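Lpg2148(MvcA) (Legionella pneumophila subsp. pneumophila str. Philadelphia 1, PDB 6K11) probably acts as a deamidase-related deubiquitinating effector that reverses ubiquitination of the host ubiquitin-conjugating enzyme UBE2N. Local coordinates at residues A[110-120]-A[238-247]. Sequence-based numbering, arbitrary orientation.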
loop_
_atom_site.group_PDB
_atom_site.type_symbol
_atom_site.label_atom_id
_atom_site.label_comp_id
_atom_site.label_asym_id
_atom_site.label_seq_id
_atom_site.Cartn_x
_atom_site.Cartn_y
_atom_site.Cartn_z
ATOM N N LEU A 110 3.979 -21.816 11.801
ATOM C CA LEU A 110 5.146 -22.295 11.065
ATOM C C LEU A 110 5.754 -23.527 11.727
ATOM O O LEU A 110 6.181 -24.462 11.038
ATOM C CB LEU A 110 6.181 -21.175 10.944
ATOM C CG LEU A 110 5.721 -19.906 10.216
ATOM C CD1 LEU A 110 6.818 -18.837 10.222
ATOM C CD2 LEU A 110 5.264 -20.223 8.786
ATOM N N GLU A 111 5.804 -23.545 13.063
ATOM C CA GLU A 111 6.317 -24.717 13.769
ATOM C C GLU A 111 5.448 -25.947 13.532
ATOM O O GLU A 111 5.950 -27.076 13.568
ATOM C CB GLU A 111 6.436 -24.425 15.265
ATOM C CG GLU A 111 7.239 -23.178 15.583
ATOM C CD GLU A 111 7.199 -22.804 17.056
ATOM O OE1 GLU A 111 6.444 -23.441 17.823
ATOM O OE2 GLU A 111 7.910 -21.846 17.438
ATOM N N ASN A 112 4.154 -25.755 13.273
ATOM C CA ASN A 112 3.230 -26.848 12.994
ATOM C C ASN A 112 3.237 -27.292 11.533
ATOM O O ASN A 112 2.282 -27.952 11.100
ATOM C CB ASN A 112 1.809 -26.451 13.401
ATOM C CG ASN A 112 1.435 -26.961 14.777
ATOM O OD1 ASN A 112 2.104 -26.655 15.768
ATOM N ND2 ASN A 112 0.363 -27.744 14.847
ATOM N N THR A 113 4.265 -26.945 10.757
ATOM C CA THR A 113 4.338 -27.325 9.350
ATOM C C THR A 113 5.695 -27.956 9.072
ATOM O O THR A 113 6.727 -27.433 9.505
ATOM C CB THR A 113 4.113 -26.120 8.428
ATOM O OG1 THR A 113 5.026 -25.070 8.776
ATOM C CG2 THR A 113 2.688 -25.604 8.568
ATOM N N ALA A 114 5.687 -29.067 8.352
ATOM C CA ALA A 114 6.913 -29.806 8.072
ATOM C C ALA A 114 7.787 -29.027 7.101
ATOM O O ALA A 114 7.402 -28.873 5.935
ATOM C CB ALA A 114 6.584 -31.183 7.498
ATOM N N PRO A 115 8.958 -28.536 7.520
ATOM C CA PRO A 115 9.784 -27.715 6.612
ATOM C C PRO A 115 10.181 -28.430 5.333
ATOM O O PRO A 115 10.360 -27.780 4.294
ATOM C CB PRO A 115 11.015 -27.374 7.468
ATOM C CG PRO A 115 11.011 -28.373 8.584
ATOM C CD PRO A 115 9.579 -28.703 8.845
ATOM N N SER A 116 10.323 -29.754 5.374
ATOM C CA SER A 116 10.683 -30.512 4.184
ATOM C C SER A 116 9.482 -30.824 3.301
ATOM O O SER A 116 9.660 -31.215 2.139
ATOM C CB SER A 116 11.377 -31.810 4.601
ATOM O OG SER A 116 10.792 -32.309 5.796
ATOM N N SER A 117 8.268 -30.637 3.807
ATOM C CA SER A 117 7.078 -31.115 3.120
ATOM C C SER A 117 6.144 -30.008 2.648
ATOM O O SER A 117 5.078 -30.315 2.098
ATOM C CB SER A 117 6.308 -32.075 4.036
ATOM O OG SER A 117 5.262 -32.720 3.333
ATOM N N THR A 118 6.497 -28.736 2.830
ATOM C CA THR A 118 5.547 -27.670 2.541
ATOM C C THR A 118 6.247 -26.435 1.980
ATOM O O THR A 118 7.410 -26.155 2.289
ATOM C CB THR A 118 4.745 -27.306 3.801
ATOM O OG1 THR A 118 3.609 -26.513 3.433
ATOM C CG2 THR A 118 5.600 -26.537 4.786
ATOM N N ASN A 119 5.522 -25.713 1.124
ATOM C CA ASN A 119 5.942 -24.422 0.587
ATOM C C ASN A 119 4.881 -23.405 0.964
ATOM O O ASN A 119 3.709 -23.578 0.614
ATOM C CB ASN A 119 6.110 -24.467 -0.931
ATOM C CG ASN A 119 7.117 -25.490 -1.364
ATOM O OD1 ASN A 119 8.319 -25.246 -1.343
ATOM N ND2 ASN A 119 6.629 -26.664 -1.752
ATOM N N LEU A 120 5.288 -22.353 1.669
ATOM C CA LEU A 120 4.360 -21.416 2.288
ATOM C C LEU A 120 4.540 -20.020 1.710
ATOM O O LEU A 120 5.669 -19.559 1.513
ATOM C CB LEU A 120 4.573 -21.357 3.806
ATOM C CG LEU A 120 4.298 -22.650 4.578
ATOM C CD1 LEU A 120 4.815 -22.548 6.007
ATOM C CD2 LEU A 120 2.812 -22.947 4.551
ATOM N N ILE A 238 8.424 -19.127 1.934
ATOM C CA ILE A 238 9.223 -20.097 2.669
ATOM C C ILE A 238 9.181 -21.420 1.911
ATOM O O ILE A 238 8.241 -22.205 2.058
ATOM C CB ILE A 238 8.726 -20.266 4.115
ATOM C CG1 ILE A 238 8.668 -18.909 4.818
ATOM C CG2 ILE A 238 9.660 -21.216 4.881
ATOM C CD1 ILE A 238 7.708 -18.864 5.998
ATOM N N PRO A 239 10.173 -21.688 1.066
ATOM C CA PRO A 239 10.165 -22.916 0.271
ATOM C C PRO A 239 10.572 -24.126 1.104
ATOM O O PRO A 239 11.251 -24.021 2.130
ATOM C CB PRO A 239 11.197 -22.637 -0.829
ATOM C CG PRO A 239 12.150 -21.648 -0.204
ATOM C CD PRO A 239 11.312 -20.811 0.730
ATOM N N GLN A 240 10.133 -25.296 0.633
ATOM C CA GLN A 240 10.469 -26.544 1.304
ATOM C C GLN A 240 11.979 -26.747 1.346
ATOM O O GLN A 240 12.713 -26.366 0.427
ATOM C CB GLN A 240 9.810 -27.723 0.590
ATOM C CG GLN A 240 10.317 -27.896 -0.823
ATOM C CD GLN A 240 9.554 -28.943 -1.608
ATOM O OE1 GLN A 240 9.133 -28.697 -2.750
ATOM N NE2 GLN A 240 9.371 -30.122 -1.006
ATOM N N THR A 241 12.440 -27.348 2.436
ATOM C CA THR A 241 13.839 -27.710 2.588
ATOM C C THR A 241 14.111 -29.077 1.963
ATOM O O THR A 241 13.205 -29.888 1.760
ATOM C CB THR A 241 14.236 -27.735 4.067
ATOM O OG1 THR A 241 13.353 -28.610 4.778
ATOM C CG2 THR A 241 14.153 -26.340 4.672
ATOM N N LEU A 242 15.380 -29.311 1.645
ATOM C CA LEU A 242 15.875 -30.633 1.282
ATOM C C LEU A 242 16.536 -31.254 2.506
ATOM O O LEU A 242 17.340 -30.598 3.177
ATOM C CB LEU A 242 16.883 -30.555 0.134
ATOM C CG LEU A 242 16.387 -30.410 -1.303
ATOM C CD1 LEU A 242 17.583 -30.318 -2.244
ATOM C CD2 LEU A 242 15.474 -31.569 -1.694
ATOM N N GLY A 243 16.195 -32.508 2.791
ATOM C CA GLY A 243 16.852 -33.217 3.877
ATOM C C GLY A 243 16.698 -32.489 5.196
ATOM O O GLY A 243 15.598 -32.071 5.580
ATOM N N GLU A 244 17.818 -32.319 5.897
ATOM C CA GLU A 244 17.845 -31.701 7.218
ATOM C C GLU A 244 18.232 -30.225 7.170
ATOM O O GLU A 244 18.625 -29.658 8.197
ATOM C CB GLU A 244 18.806 -32.466 8.132
ATOM C CG GLU A 244 18.402 -33.913 8.383
ATOM C CD GLU A 244 16.975 -34.033 8.887
ATOM O OE1 GLU A 244 16.687 -33.498 9.979
ATOM O OE2 GLU A 244 16.142 -34.656 8.191
ATOM N N SER A 245 18.121 -29.591 6.002
ATOM C CA SER A 245 18.635 -28.240 5.831
ATOM C C SER A 245 17.762 -27.229 6.576
ATOM O O SER A 245 16.554 -27.430 6.720
ATOM C CB SER A 245 18.702 -27.888 4.348
ATOM O OG SER A 245 19.607 -28.743 3.668
ATOM N N PRO A 246 18.354 -26.137 7.063
ATOM C CA PRO A 246 17.573 -25.164 7.837
ATOM C C PRO A 246 16.565 -24.424 6.963
ATOM O O PRO A 246 16.823 -24.119 5.795
ATOM C CB PRO A 246 18.640 -24.213 8.393
ATOM C CG PRO A 246 19.780 -24.319 7.430
ATOM C CD PRO A 246 19.774 -25.753 6.961
ATOM N N ARG A 247 15.403 -24.144 7.545
ATOM C CA ARG A 247 14.349 -23.443 6.823
ATOM C C ARG A 247 14.740 -21.985 6.602
ATOM O O ARG A 247 15.317 -21.341 7.484
ATOM C CB ARG A 247 13.041 -23.554 7.600
ATOM C CG ARG A 247 12.006 -22.505 7.294
ATOM C CD ARG A 247 10.745 -22.786 8.083
ATOM N NE ARG A 247 9.842 -23.683 7.368
ATOM C CZ ARG A 247 8.721 -24.183 7.884
ATOM N NH1 ARG A 247 8.372 -23.884 9.130
ATOM N NH2 ARG A 247 7.954 -24.982 7.159
HETATM O O HOH W 1 10.534 -25.032 4.789
HETATM O O HOH W 2 7.669 -24.110 4.196
#
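L120 and I238 form an antiparallel hydrogen-bonded pair, I238 N giving to L120 O (2.8 Å) and L120 N to I238 O, and beyond it both chains leave the strand pairing but run on close together, T241 N giving to P115 O at 2.8 Å. R247 illustrates how one arginine can fasten a loop to main chain. Its side chain leaves with CG anti to the backbone N (chi1 158°) and bends at chi3, which brings the guanidinium to the end of helix 104-111. There NH1 donates to L110 O at 3.0 Å; the oxygen lies in the guanidinium plane, although the nitrogen stands above the carbonyl plane. The same oxygen also accepts from T113 N and T113 OG1, so three donors grip it. P115 CB rests over one guanidinium face, offset toward its rim, while T118 CG2 sits at the edge. Water 1 joins R247 NE to P115 O and P239 O. The N119 side chain reaches to the other loop: N119 OD1 accepts from Q240 N at 2.7 Å, the N-H coming from above the carbonyl plane, and N119 ND2 gives a weak bond to Q240 OE1, with the two side-chain amide planes 78° apart. The apolar part includes L110 CD2 against I238 CD1 at 3.9 Å, the side chains crossing at about a right angle. The arrangement is that of neighbouring antiparallel strands, with the loop entering strand 120-129 laced to the loop leaving strand 228-238, at one end of the five-stranded sheet.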